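Local coordinates for hypothetical Membrane Spanning Protein (Bacillus cereus, PDB 2FB5) that probably acts as a diadenylate cyclase, condensing two ATP molecules into cyclic di-AMP, and is probably required for efficient spore formation, at residues P72-S76 with K141-I145; N101-L107 with L174-A180; L10-K15 with T63-A68; R90-I96 with L123-P129. All coordinates share one frame; numbering follows the deposited sequence.

Contact 1. Residues P72-S76 with K141-I145; sequences PYTES and KNNHI
Thr-74 and Asn-142 make the tight part of this contact, with their CA atoms 4.0 Å apart. The threonine hydroxyl donates to the main-chain carbonyl of Asn-142, OG1 to O at 2.7 Å, and comes down from above the carbonyl plane, 52° out of it. With OG1 turned away from its own backbone N (chi1 175°), the hydroxyl is placed both to give this bond and to accept the N-H of Ser-76, N to OG1 at 2.8 Å, so one buried oxygen is gripped twice. Alongside, Asn-142 CA lies 3.3 Å from Tyr-73 O in a CA-H...O contact. A water ties that carbonyl to Asn-142 N. Towards the exposed Glu-75 the contact is looser and partly bridged by water. Glu-75 N reaches Asn-142 OD1 in a weak bond of 3.4 Å, bent to 131° at the hydrogen, and a second water runs from Asn-142 ND2 to Glu-75 OE2, weakly at the carboxylate end. The Asn-143 side chain crosses that of Glu-75 obliquely. Two small motifs meet here: the ST turn of Thr-74, just ahead of helix 77-90, and the type II' turn from Lys-141 to His-144 that closes the beta hairpin of strands 137-141 and 144-150.

Contact 2. Residues N101-L107 with L174-A180; sequences NETLEAL and LSEKSDA
Asp-179 OD1 is gripped from two sources, Glu-102 N at 2.9 Å and a water at 2.7 Å that also donates to Glu-102 O. Its other oxygen takes the preceding amide, Asn-101 N to OD2 at 2.8 Å, on the syn lone pair; Glu-102 N also comes to the syn side of OD1, but tilted 30° out of the carboxylate plane. Two successive backbone N-H groups thus hold the carboxylate by both oxygens and fix its rotation. Asp-179 CG sits between its backbone N and carbonyl carbon (chi1 78°), which turns the group towards the loop. The carboxylate of Glu-102 stacks against that of Asp-179, planes 22° apart, and the two N-H groups would partly offset the closeness of the charges. Glu-102 OE1 takes a weak bond from Asp-179 N and a water shared with Lys-177 O. Next to this polar layer the leucines pack: Leu-104 puts CD2 3.5 Å from Ser-178 CB and CD1 on Ala-180 CB, while Leu-107 CB meets Leu-174 CD1 at 3.9 Å. Loop 101-107, which follows strand 94-98, thereby lies along the chain leading from helix 166-175 into strand 181-185, with Val-97 of strand 94-98 touching Leu-104, Leu-174 and Ala-180.

Contact 3. Residues L10-K15 with T63-A68; sequences LSEELK and TYYIQA
Tyr-64 and Lys-15 both turn their CG away from the backbone N, with chi1 of 167° and -174°, and this lays the ring and the lysine chain side by side, pointing the same way. The lysine runs on extended to CD, which comes within 3.6 Å of Tyr-64 OH, and a bend at chi3 then turns CE and NZ. The near edge of the ring meets the main chain of the other helix, where Tyr-64 CD1 is 3.2 Å from Ser-11 O, close to the ring plane. Lys-15 NZ makes a salt bridge along its own helix to Glu-12 OE2, at 3.0 Å, and a water joins that OE2 to Tyr-64 OH. Leu-14 supplies apolar packing: its CB rests on Tyr-64 CB at 4.0 Å, and its CD1 packs on Gln-67 CB at 3.7 Å, the two side chains crossing at about a right angle. Ser-11 OG lies 3.2 Å from Gln-67 CG, but the polar ends of both residues are held by Glu-7: Ser-11 OG by its carbonyl, Gln-67 NE2 by its OE1. Helices 4-35 and 47-70 run antiparallel here, axes 8.9 Å apart and 162° between directions, as a long helical hairpin; Glu-12 OE1 reaches beyond it to Ala-4 N of the second subunit.

Contact 4. Residues R90-I96 with L123-P129; sequences RKHGALI and LESIFYP
The His-92 ring is sandwiched: Pro-129 CD sits over one face, 3.4 Å from the ring centroid in a CH-pi contact, and Arg-90 CB covers the opposite face. The same imidazole turns its edge to the face of Tyr-128 in an offset edge-to-face pair, centroids 5.2 Å apart and planes at 71°. A water by ND1 links it to Glu-124 O. The Arg-90 chain, extended from CG to NE, carries its guanidinium across to Glu-124 and grips it end-on, NH1 and NH2 both reaching OE1, at 2.8 Å and 3.1 Å. OE1 lies near the guanidinium plane, yet both nitrogens approach from one face of the carboxylate, whose plane is turned 53° from theirs. Glu-124 OE2 goes to His-86, in helix 77-90. Lys-91, with positive phi, is the first residue past that helix and closes it in a Schellman motif; strand 94-98 follows, inside the sheet of the DisA-type nucleotide-binding domain, with helix 120-126 against it. Phe-127, just past that helix, lays a face on Ala-94, whose CA is 3.9 Å from the ring centroid, while Ile-126 CG2 backs the opposite face. Ile-96 approaches the ring obliquely, CG1 to Phe-127 CE2 at 3.8 Å, and its CD1 reaches Leu-123 CD2 at 4.0 Å.

Contact 3 closes before the others open and pairs the two long N-terminal helices. Its second segment leads almost directly into contact 1, centres about 17 Å apart. Both segments of contact 4 lie between those of contact 1, while those of contact 2 alternate with both. Contact 1 touches contact 2 through Tyr-73 and Asn-101 (centres about 15 Å apart), and contact 4 through Ile-145, which packs on Leu-123 and Ile-126 (about 18 Å). Contacts 2 and 4 do not touch, nearest atoms about 7 Å apart. Contacts 3 and 4 lie on opposite sides of the chain's centre; contact 1, at the junction, ties the chain leaving the helical hairpin to the sheet of the nucleotide-binding, probably catalytic, domain.

Contact 1. Residues P72-S76 with K141-I145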
loop_
_atom_site.group_PDB
_atom_site.type_symbol
_atom_site.label_atom_id
_atom_site.label_comp_id
_atom_site.label_asym_id
_atom_site.label_seq_id
_atom_site.Cartn_x
_atom_site.Cartn_y
_atom_site.Cartn_z
ATOM N N PRO A 72 -3.048 12.219 -0.436
ATOM C CA PRO A 72 -3.530 11.566 -1.650
ATOM C C PRO A 72 -4.523 12.391 -2.464
ATOM O O PRO A 72 -4.823 12.032 -3.613
ATOM C CB PRO A 72 -4.240 10.308 -1.119
ATOM C CG PRO A 72 -3.779 10.152 0.276
ATOM C CD PRO A 72 -3.540 11.521 0.770
ATOM N N TYR A 73 -5.030 13.478 -1.882
ATOM C CA TYR A 73 -6.155 14.195 -2.478
ATOM C C TYR A 73 -5.874 15.641 -2.849
ATOM O O TYR A 73 -6.627 16.247 -3.622
ATOM C CB TYR A 73 -7.379 14.099 -1.557
ATOM C CG TYR A 73 -7.694 12.674 -1.222
ATOM C CD1 TYR A 73 -8.242 11.832 -2.182
ATOM C CD2 TYR A 73 -7.428 12.159 0.049
ATOM C CE1 TYR A 73 -8.525 10.520 -1.890
ATOM C CE2 TYR A 73 -7.705 10.835 0.352
ATOM C CZ TYR A 73 -8.252 10.030 -0.625
ATOM O OH TYR A 73 -8.531 8.728 -0.354
ATOM N N THR A 74 -4.791 16.192 -2.319
ATOM C CA THR A 74 -4.399 17.536 -2.677
ATOM C C THR A 74 -2.890 17.672 -2.606
ATOM O O THR A 74 -2.232 16.975 -1.840
ATOM C CB THR A 74 -5.106 18.617 -1.788
ATOM O OG1 THR A 74 -4.586 19.909 -2.119
ATOM C CG2 THR A 74 -4.884 18.354 -0.285
ATOM N N GLU A 75 -2.343 18.570 -3.408
ATOM C CA GLU A 75 -0.934 18.918 -3.300
ATOM C C GLU A 75 -0.797 20.283 -2.649
ATOM O O GLU A 75 0.292 20.863 -2.619
ATOM C CB GLU A 75 -0.290 18.924 -4.682
ATOM C CG GLU A 75 -0.308 17.560 -5.353
ATOM C CD GLU A 75 -0.102 17.633 -6.866
ATOM O OE1 GLU A 75 -0.191 18.732 -7.457
ATOM O OE2 GLU A 75 0.131 16.571 -7.474
ATOM N N SER A 76 -1.911 20.803 -2.137
ATOM C CA SER A 76 -1.929 22.147 -1.568
ATOM C C SER A 76 -2.009 22.220 -0.034
ATOM O O SER A 76 -2.397 23.245 0.507
ATOM C CB SER A 76 -3.074 22.964 -2.183
ATOM O OG SER A 76 -2.855 23.192 -3.565
ATOM N N LYS A 141 -10.908 21.179 -4.323
ATOM C CA LYS A 141 -10.680 19.925 -5.026
ATOM C C LYS A 141 -9.248 19.983 -5.521
ATOM O O LYS A 141 -8.940 20.765 -6.410
ATOM C CB LYS A 141 -11.638 19.771 -6.200
ATOM C CG LYS A 141 -11.339 18.601 -7.132
ATOM C CD LYS A 141 -11.718 17.269 -6.498
ATOM C CE LYS A 141 -11.656 16.140 -7.513
ATOM N NZ LYS A 141 -12.245 14.903 -6.922
ATOM N N ASN A 142 -8.389 19.156 -4.930
ATOM C CA ASN A 142 -6.961 19.129 -5.263
ATOM C C ASN A 142 -6.333 20.517 -5.086
ATOM O O ASN A 142 -6.241 20.997 -3.956
ATOM C CB ASN A 142 -6.728 18.514 -6.662
ATOM C CG ASN A 142 -5.280 18.074 -6.885
ATOM O OD1 ASN A 142 -4.465 18.045 -5.955
ATOM N ND2 ASN A 142 -4.955 17.731 -8.136
ATOM N N ASN A 143 -5.934 21.177 -6.177
ATOM C CA ASN A 143 -5.261 22.469 -6.077
ATOM C C ASN A 143 -6.138 23.641 -6.539
ATOM O O ASN A 143 -5.626 24.703 -6.906
ATOM C CB ASN A 143 -3.911 22.460 -6.837
ATOM C CG ASN A 143 -3.027 21.282 -6.451
ATOM O OD1 ASN A 143 -2.551 20.527 -7.320
ATOM N ND2 ASN A 143 -2.817 21.101 -5.150
ATOM N N HIS A 144 -7.461 23.445 -6.511
ATOM C CA HIS A 144 -8.398 24.505 -6.881
ATOM C C HIS A 144 -9.356 24.810 -5.739
ATOM O O HIS A 144 -9.740 23.919 -4.986
ATOM C CB HIS A 144 -9.235 24.110 -8.114
ATOM C CG HIS A 144 -8.468 24.110 -9.400
ATOM N ND1 HIS A 144 -8.472 25.181 -10.268
ATOM C CD2 HIS A 144 -7.690 23.166 -9.976
ATOM C CE1 HIS A 144 -7.705 24.911 -11.309
ATOM N NE2 HIS A 144 -7.213 23.696 -11.157
ATOM N N ILE A 145 -9.732 26.077 -5.624
ATOM C CA ILE A 145 -10.848 26.484 -4.800
ATOM C C ILE A 145 -12.029 26.434 -5.754
ATOM O O ILE A 145 -12.144 27.261 -6.660
ATOM C CB ILE A 145 -10.610 27.903 -4.200
ATOM C CG1 ILE A 145 -9.449 27.850 -3.191
ATOM C CG2 ILE A 145 -11.887 28.485 -3.567
ATOM C CD1 ILE A 145 -8.903 29.213 -2.781
HETATM O O HOH W 1 -9.018 17.405 -3.058
HETATM O O HOH W 2 -2.430 16.005 -8.447
#

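Contact 2. Residues N101-L107 with L174-A180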
loop_
_atom_site.group_PDB
_atom_site.type_symbol
_atom_site.label_atom_id
_atom_site.label_comp_id
_atom_site.label_asym_id
_atom_site.label_seq_id
_atom_site.Cartn_x
_atom_site.Cartn_y
_atom_site.Cartn_z
ATOM N N ASN A 101 -12.124 11.023 -1.510
ATOM C CA ASN A 101 -12.494 10.034 -2.526
ATOM C C ASN A 101 -13.932 10.182 -3.050
ATOM O O ASN A 101 -14.228 9.781 -4.179
ATOM C CB ASN A 101 -12.238 8.593 -2.047
ATOM C CG ASN A 101 -12.443 7.558 -3.166
ATOM O OD1 ASN A 101 -11.809 7.646 -4.213
ATOM N ND2 ASN A 101 -13.373 6.609 -2.962
ATOM N N GLU A 102 -14.821 10.758 -2.247
ATOM C CA GLU A 102 -16.228 10.852 -2.622
ATOM C C GLU A 102 -16.627 12.247 -3.115
ATOM O O GLU A 102 -16.227 13.270 -2.528
ATOM C CB GLU A 102 -17.124 10.399 -1.461
ATOM C CG GLU A 102 -16.824 8.980 -1.012
ATOM C CD GLU A 102 -17.456 8.592 0.321
ATOM O OE1 GLU A 102 -18.309 9.337 0.857
ATOM O OE2 GLU A 102 -17.081 7.516 0.835
ATOM N N THR A 103 -17.408 12.285 -4.196
ATOM C CA THR A 103 -17.854 13.564 -4.772
ATOM C C THR A 103 -18.963 14.182 -3.917
ATOM O O THR A 103 -19.716 13.472 -3.249
ATOM C CB THR A 103 -18.287 13.438 -6.262
ATOM O OG1 THR A 103 -19.489 12.672 -6.354
ATOM C CG2 THR A 103 -17.182 12.772 -7.106
ATOM N N LEU A 104 -19.061 15.505 -3.945
ATOM C CA LEU A 104 -19.834 16.224 -2.945
ATOM C C LEU A 104 -20.947 17.121 -3.486
ATOM O O LEU A 104 -21.624 17.799 -2.709
ATOM C CB LEU A 104 -18.872 17.071 -2.098
ATOM C CG LEU A 104 -17.740 16.294 -1.419
ATOM C CD1 LEU A 104 -16.732 17.240 -0.790
ATOM C CD2 LEU A 104 -18.330 15.338 -0.371
ATOM N N GLU A 105 -21.139 17.123 -4.805
ATOM C CA GLU A 105 -22.069 18.070 -5.440
ATOM C C GLU A 105 -23.540 17.893 -5.017
ATOM O O GLU A 105 -24.298 18.856 -5.020
ATOM C CB GLU A 105 -21.930 18.048 -6.975
ATOM C CG GLU A 105 -22.616 16.868 -7.661
ATOM C CD GLU A 105 -21.931 15.534 -7.387
ATOM O OE1 GLU A 105 -22.621 14.497 -7.419
ATOM O OE2 GLU A 105 -20.707 15.528 -7.122
ATOM N N ALA A 106 -23.932 16.679 -4.643
ATOM C CA ALA A 106 -25.307 16.447 -4.184
ATOM C C ALA A 106 -25.501 16.857 -2.721
ATOM O O ALA A 106 -26.628 16.994 -2.255
ATOM C CB ALA A 106 -25.706 14.995 -4.387
ATOM N N LEU A 107 -24.394 17.060 -2.004
ATOM C CA LEU A 107 -24.447 17.358 -0.568
ATOM C C LEU A 107 -24.213 18.827 -0.220
ATOM O O LEU A 107 -24.567 19.278 0.877
ATOM C CB LEU A 107 -23.422 16.493 0.180
ATOM C CG LEU A 107 -23.646 14.977 0.182
ATOM C CD1 LEU A 107 -22.402 14.273 0.705
ATOM C CD2 LEU A 107 -24.854 14.624 1.039
ATOM N N LEU A 174 -21.241 17.475 7.287
ATOM C CA LEU A 174 -20.754 17.001 5.998
ATOM C C LEU A 174 -19.892 15.743 6.162
ATOM O O LEU A 174 -19.957 14.815 5.336
ATOM C CB LEU A 174 -19.966 18.099 5.240
ATOM C CG LEU A 174 -19.567 17.655 3.827
ATOM C CD1 LEU A 174 -20.805 17.340 2.947
ATOM C CD2 LEU A 174 -18.614 18.651 3.130
ATOM N N SER A 175 -19.103 15.702 7.233
ATOM C CA SER A 175 -18.217 14.567 7.475
ATOM C C SER A 175 -18.960 13.256 7.774
ATOM O O SER A 175 -18.365 12.172 7.656
ATOM C CB SER A 175 -17.217 14.882 8.593
ATOM O OG SER A 175 -17.816 14.760 9.872
ATOM N N GLU A 176 -20.234 13.369 8.167
ATOM C CA GLU A 176 -21.119 12.206 8.423
ATOM C C GLU A 176 -21.658 11.586 7.133
ATOM O O GLU A 176 -22.060 10.426 7.117
ATOM C CB GLU A 176 -22.320 12.603 9.310
ATOM C CG GLU A 176 -21.990 12.964 10.770
ATOM C CD GLU A 176 -23.149 13.662 11.536
ATOM O OE1 GLU A 176 -24.177 14.031 10.929
ATOM O OE2 GLU A 176 -23.022 13.855 12.761
ATOM N N LYS A 177 -21.693 12.367 6.059
ATOM C CA LYS A 177 -22.328 11.933 4.815
ATOM C C LYS A 177 -21.326 11.636 3.710
ATOM O O LYS A 177 -21.706 11.210 2.620
ATOM C CB LYS A 177 -23.296 13.014 4.335
ATOM C CG LYS A 177 -24.393 13.352 5.326
ATOM C CD LYS A 177 -25.327 12.167 5.510
ATOM C CE LYS A 177 -26.404 12.495 6.527
ATOM N NZ LYS A 177 -27.426 11.408 6.597
ATOM N N SER A 178 -20.052 11.882 3.998
ATOM C CA SER A 178 -18.976 11.719 3.024
ATOM C C SER A 178 -17.640 11.499 3.713
ATOM O O SER A 178 -17.519 11.645 4.928
ATOM C CB SER A 178 -18.880 12.970 2.153
ATOM O OG SER A 178 -18.323 14.036 2.898
ATOM N N ASP A 179 -16.628 11.158 2.925
ATOM C CA ASP A 179 -15.281 11.002 3.440
ATOM C C ASP A 179 -14.497 12.322 3.351
ATOM O O ASP A 179 -13.280 12.341 3.514
ATOM C CB ASP A 179 -14.547 9.865 2.695
ATOM C CG ASP A 179 -14.054 10.284 1.317
ATOM O OD1 ASP A 179 -14.752 11.072 0.640
ATOM O OD2 ASP A 179 -12.968 9.820 0.896
ATOM N N ALA A 180 -15.186 13.434 3.098
ATOM C CA ALA A 180 -14.490 14.738 3.070
ATOM C C ALA A 180 -13.852 15.070 4.420
ATOM O O ALA A 180 -14.358 14.672 5.464
ATOM C CB ALA A 180 -15.442 15.859 2.654
HETATM O O HOH W 3 -14.865 13.665 -0.245
HETATM O O HOH W 4 -20.583 10.464 0.018
#

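Contact 3. Residues L10-K15 with T63-A68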
loop_
_atom_site.group_PDB
_atom_site.type_symbol
_atom_site.label_atom_id
_atom_site.label_comp_id
_atom_site.label_asym_id
_atom_site.label_seq_id
_atom_site.Cartn_x
_atom_site.Cartn_y
_atom_site.Cartn_z
ATOM N N LEU A 10 6.829 10.150 3.528
ATOM C CA LEU A 10 6.809 11.402 4.306
ATOM C C LEU A 10 5.855 11.313 5.489
ATOM O O LEU A 10 6.170 11.794 6.572
ATOM C CB LEU A 10 6.439 12.603 3.439
ATOM C CG LEU A 10 7.443 12.981 2.342
ATOM C CD1 LEU A 10 6.922 14.175 1.555
ATOM C CD2 LEU A 10 8.851 13.267 2.890
ATOM N N SER A 11 4.690 10.712 5.263
ATOM C CA SER A 11 3.723 10.488 6.323
ATOM C C SER A 11 4.361 9.652 7.409
ATOM O O SER A 11 4.241 9.971 8.597
ATOM C CB SER A 11 2.496 9.755 5.786
ATOM O OG SER A 11 1.813 10.539 4.825
ATOM N N GLU A 12 5.045 8.582 6.996
ATOM C CA GLU A 12 5.639 7.649 7.950
ATOM C C GLU A 12 6.735 8.313 8.779
ATOM O O GLU A 12 6.884 8.006 9.957
ATOM C CB GLU A 12 6.176 6.396 7.241
ATOM C CG GLU A 12 5.096 5.419 6.843
ATOM C CD GLU A 12 4.506 4.698 8.045
ATOM O OE1 GLU A 12 5.272 4.053 8.804
ATOM O OE2 GLU A 12 3.282 4.789 8.228
ATOM N N GLU A 13 7.472 9.243 8.184
ATOM C CA GLU A 13 8.501 9.953 8.939
ATOM C C GLU A 13 7.919 10.945 9.953
ATOM O O GLU A 13 8.504 11.153 11.017
ATOM C CB GLU A 13 9.489 10.671 8.017
ATOM C CG GLU A 13 10.492 9.739 7.345
ATOM C CD GLU A 13 11.398 8.965 8.323
ATOM O OE1 GLU A 13 11.764 9.520 9.408
ATOM O OE2 GLU A 13 11.753 7.801 7.985
ATOM N N LEU A 14 6.784 11.558 9.614
ATOM C CA LEU A 14 6.062 12.431 10.549
ATOM C C LEU A 14 5.537 11.651 11.753
ATOM O O LEU A 14 5.556 12.163 12.890
ATOM C CB LEU A 14 4.906 13.149 9.849
ATOM C CG LEU A 14 5.339 14.221 8.838
ATOM C CD1 LEU A 14 4.124 14.800 8.118
ATOM C CD2 LEU A 14 6.138 15.324 9.519
ATOM N N LYS A 15 5.066 10.430 11.485
ATOM C CA LYS A 15 4.625 9.493 12.519
ATOM C C LYS A 15 5.773 9.156 13.469
ATOM O O LYS A 15 5.602 9.172 14.688
ATOM C CB LYS A 15 4.048 8.222 11.882
ATOM C CG LYS A 15 3.422 7.234 12.881
ATOM C CD LYS A 15 2.322 6.369 12.236
ATOM C CE LYS A 15 2.897 5.229 11.415
ATOM N NZ LYS A 15 1.802 4.460 10.789
ATOM N N THR A 63 0.295 17.693 12.142
ATOM C CA THR A 63 1.009 17.661 10.866
ATOM C C THR A 63 0.944 16.263 10.245
ATOM O O THR A 63 0.719 16.121 9.033
ATOM C CB THR A 63 2.482 18.100 11.050
ATOM O OG1 THR A 63 2.509 19.359 11.730
ATOM C CG2 THR A 63 3.189 18.276 9.700
ATOM N N TYR A 64 1.128 15.233 11.073
ATOM C CA TYR A 64 1.033 13.859 10.593
ATOM C C TYR A 64 -0.346 13.561 10.001
ATOM O O TYR A 64 -0.449 13.049 8.884
ATOM C CB TYR A 64 1.363 12.819 11.692
ATOM C CG TYR A 64 0.949 11.428 11.266
ATOM C CD1 TYR A 64 1.658 10.745 10.280
ATOM C CD2 TYR A 64 -0.180 10.820 11.804
ATOM C CE1 TYR A 64 1.266 9.487 9.859
ATOM C CE2 TYR A 64 -0.584 9.559 11.386
ATOM C CZ TYR A 64 0.152 8.905 10.413
ATOM O OH TYR A 64 -0.238 7.666 9.993
ATOM N N TYR A 65 -1.407 13.849 10.749
ATOM C CA TYR A 65 -2.744 13.535 10.244
ATOM C C TYR A 65 -3.155 14.334 9.002
ATOM O O TYR A 65 -3.785 13.779 8.102
ATOM C CB TYR A 65 -3.799 13.608 11.339
ATOM C CG TYR A 65 -3.672 12.446 12.302
ATOM C CD1 TYR A 65 -3.974 11.142 11.890
ATOM C CD2 TYR A 65 -3.213 12.639 13.602
ATOM C CE1 TYR A 65 -3.846 10.071 12.753
ATOM C CE2 TYR A 65 -3.070 11.551 14.486
ATOM C CZ TYR A 65 -3.401 10.280 14.052
ATOM O OH TYR A 65 -3.286 9.197 14.900
ATOM N N ILE A 66 -2.795 15.612 8.943
ATOM C CA ILE A 66 -3.103 16.428 7.760
ATOM C C ILE A 66 -2.430 15.770 6.553
ATOM O O ILE A 66 -3.066 15.558 5.525
ATOM C CB ILE A 66 -2.700 17.923 7.940
ATOM C CG1 ILE A 66 -3.613 18.653 8.946
ATOM C CG2 ILE A 66 -2.636 18.686 6.588
ATOM C CD1 ILE A 66 -5.130 18.461 8.744
ATOM N N GLN A 67 -1.155 15.409 6.711
ATOM C CA GLN A 67 -0.390 14.724 5.664
ATOM C C GLN A 67 -0.992 13.375 5.255
ATOM O O GLN A 67 -1.158 13.114 4.067
ATOM C CB GLN A 67 1.082 14.583 6.090
ATOM C CG GLN A 67 1.976 13.688 5.188
ATOM C CD GLN A 67 2.172 14.207 3.771
ATOM O OE1 GLN A 67 1.971 15.397 3.491
ATOM N NE2 GLN A 67 2.601 13.313 2.870
ATOM N N ALA A 68 -1.320 12.531 6.234
ATOM C CA ALA A 68 -1.837 11.195 5.978
ATOM C C ALA A 68 -3.236 11.223 5.355
ATOM O O ALA A 68 -3.529 10.447 4.436
ATOM C CB ALA A 68 -1.839 10.351 7.275
HETATM O O HOH W 5 1.328 6.780 7.556
#

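Contact 4. Residues R90-I96 with L123-P129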
loop_
_atom_site.group_PDB
_atom_site.type_symbol
_atom_site.label_atom_id
_atom_site.label_comp_id
_atom_site.label_asym_id
_atom_site.label_seq_id
_atom_site.Cartn_x
_atom_site.Cartn_y
_atom_site.Cartn_z
ATOM N N ARG A 90 -5.762 35.612 13.697
ATOM C CA ARG A 90 -6.632 36.773 13.578
ATOM C C ARG A 90 -8.031 36.476 14.134
ATOM O O ARG A 90 -8.879 37.365 14.192
ATOM C CB ARG A 90 -6.734 37.209 12.102
ATOM C CG ARG A 90 -5.420 37.721 11.474
ATOM C CD ARG A 90 -5.494 37.705 9.930
ATOM N NE ARG A 90 -4.174 37.677 9.282
ATOM C CZ ARG A 90 -3.931 37.200 8.055
ATOM N NH1 ARG A 90 -4.912 36.695 7.307
ATOM N NH2 ARG A 90 -2.693 37.220 7.567
ATOM N N LYS A 91 -8.264 35.229 14.545
ATOM C CA LYS A 91 -9.591 34.774 14.962
ATOM C C LYS A 91 -10.671 35.038 13.914
ATOM O O LYS A 91 -11.768 35.499 14.243
ATOM C CB LYS A 91 -9.991 35.375 16.323
ATOM C CG LYS A 91 -9.118 34.909 17.492
ATOM C CD LYS A 91 -9.721 35.350 18.838
ATOM C CE LYS A 91 -8.831 34.930 20.001
ATOM N NZ LYS A 91 -7.444 35.492 19.873
ATOM N N HIS A 92 -10.357 34.732 12.656
ATOM C CA HIS A 92 -11.324 34.813 11.563
ATOM C C HIS A 92 -11.935 33.450 11.316
ATOM O O HIS A 92 -11.218 32.511 10.942
ATOM C CB HIS A 92 -10.667 35.285 10.265
ATOM C CG HIS A 92 -10.166 36.696 10.307
ATOM N ND1 HIS A 92 -9.331 37.215 9.342
ATOM C CD2 HIS A 92 -10.367 37.691 11.205
ATOM C CE1 HIS A 92 -9.051 38.474 9.635
ATOM N NE2 HIS A 92 -9.668 38.788 10.761
ATOM N N GLY A 93 -13.249 33.351 11.512
ATOM C CA GLY A 93 -13.979 32.112 11.270
ATOM C C GLY A 93 -13.741 31.605 9.862
ATOM O O GLY A 93 -13.702 32.390 8.914
ATOM N N ALA A 94 -13.541 30.296 9.733
ATOM C CA ALA A 94 -13.269 29.693 8.439
ATOM C C ALA A 94 -13.810 28.287 8.423
ATOM O O ALA A 94 -13.852 27.635 9.459
ATOM C CB ALA A 94 -11.763 29.679 8.147
ATOM N N LEU A 95 -14.192 27.824 7.235
ATOM C CA LEU A 95 -14.767 26.503 7.049
ATOM C C LEU A 95 -14.315 26.006 5.678
ATOM O O LEU A 95 -14.812 26.485 4.657
ATOM C CB LEU A 95 -16.301 26.589 7.122
ATOM C CG LEU A 95 -17.141 25.321 7.018
ATOM C CD1 LEU A 95 -16.858 24.372 8.164
ATOM C CD2 LEU A 95 -18.643 25.686 7.010
ATOM N N ILE A 96 -13.351 25.083 5.661
ATOM C CA ILE A 96 -12.733 24.627 4.413
ATOM C C ILE A 96 -12.898 23.129 4.206
ATOM O O ILE A 96 -12.309 22.321 4.931
ATOM C CB ILE A 96 -11.214 24.971 4.347
ATOM C CG1 ILE A 96 -11.000 26.489 4.508
ATOM C CG2 ILE A 96 -10.628 24.447 3.035
ATOM C CD1 ILE A 96 -9.514 26.959 4.500
ATOM N N LEU A 123 -7.484 32.190 0.109
ATOM C CA LEU A 123 -8.281 31.583 1.186
ATOM C C LEU A 123 -8.496 32.605 2.303
ATOM O O LEU A 123 -9.589 32.716 2.866
ATOM C CB LEU A 123 -7.594 30.333 1.744
ATOM C CG LEU A 123 -7.573 29.070 0.882
ATOM C CD1 LEU A 123 -6.577 28.066 1.444
ATOM C CD2 LEU A 123 -8.979 28.466 0.823
ATOM N N GLU A 124 -7.445 33.353 2.627
ATOM C CA GLU A 124 -7.540 34.332 3.708
ATOM C C GLU A 124 -8.460 35.495 3.346
ATOM O O GLU A 124 -9.176 36.009 4.198
ATOM C CB GLU A 124 -6.154 34.839 4.112
ATOM C CG GLU A 124 -5.246 33.777 4.731
ATOM C CD GLU A 124 -3.807 34.265 4.857
ATOM O OE1 GLU A 124 -3.631 35.459 5.164
ATOM O OE2 GLU A 124 -2.861 33.477 4.657
ATOM N N SER A 125 -8.439 35.891 2.076
ATOM C CA SER A 125 -9.303 36.938 1.562
ATOM C C SER A 125 -10.782 36.509 1.635
ATOM O O SER A 125 -11.648 37.282 2.063
ATOM C CB SER A 125 -8.895 37.255 0.122
ATOM O OG SER A 125 -9.753 38.214 -0.460
ATOM N N ILE A 126 -11.061 35.273 1.237
ATOM C CA ILE A 126 -12.437 34.740 1.268
ATOM C C ILE A 126 -13.056 34.828 2.664
ATOM O O ILE A 126 -14.240 35.153 2.804
ATOM C CB ILE A 126 -12.493 33.285 0.736
ATOM C CG1 ILE A 126 -12.269 33.288 -0.789
ATOM C CG2 ILE A 126 -13.859 32.607 1.088
ATOM C CD1 ILE A 126 -11.861 31.919 -1.398
ATOM N N PHE A 127 -12.251 34.540 3.691
ATOM C CA PHE A 127 -12.735 34.512 5.079
ATOM C C PHE A 127 -12.461 35.784 5.887
ATOM O O PHE A 127 -12.556 35.784 7.133
ATOM C CB PHE A 127 -12.179 33.278 5.801
ATOM C CG PHE A 127 -12.714 31.998 5.261
ATOM C CD1 PHE A 127 -14.053 31.679 5.431
ATOM C CD2 PHE A 127 -11.905 31.138 4.547
ATOM C CE1 PHE A 127 -14.575 30.496 4.918
ATOM C CE2 PHE A 127 -12.420 29.949 4.040
ATOM C CZ PHE A 127 -13.767 29.636 4.232
ATOM N N TYR A 128 -12.125 36.872 5.195
ATOM C CA TYR A 128 -11.999 38.156 5.884
ATOM C C TYR A 128 -13.378 38.598 6.389
ATOM O O TYR A 128 -14.324 38.646 5.620
ATOM C CB TYR A 128 -11.365 39.208 4.982
ATOM C CG TYR A 128 -10.824 40.360 5.777
ATOM C CD1 TYR A 128 -9.518 40.338 6.261
ATOM C CD2 TYR A 128 -11.629 41.458 6.081
ATOM C CE1 TYR A 128 -9.012 41.398 7.017
ATOM C CE2 TYR A 128 -11.141 42.516 6.833
ATOM C CZ TYR A 128 -9.830 42.474 7.296
ATOM O OH TYR A 128 -9.344 43.520 8.043
ATOM N N PRO A 129 -13.503 38.902 7.697
ATOM C CA PRO A 129 -14.842 39.148 8.252
ATOM C C PRO A 129 -15.558 40.324 7.596
ATOM O O PRO A 129 -14.936 41.347 7.281
ATOM C CB PRO A 129 -14.579 39.439 9.741
ATOM C CG PRO A 129 -13.214 38.917 10.015
ATOM C CD PRO A 129 -12.447 39.031 8.715
HETATM O O HOH W 6 -8.381 36.982 6.615
HETATM O O HOH W 7 -14.556 34.827 8.412
#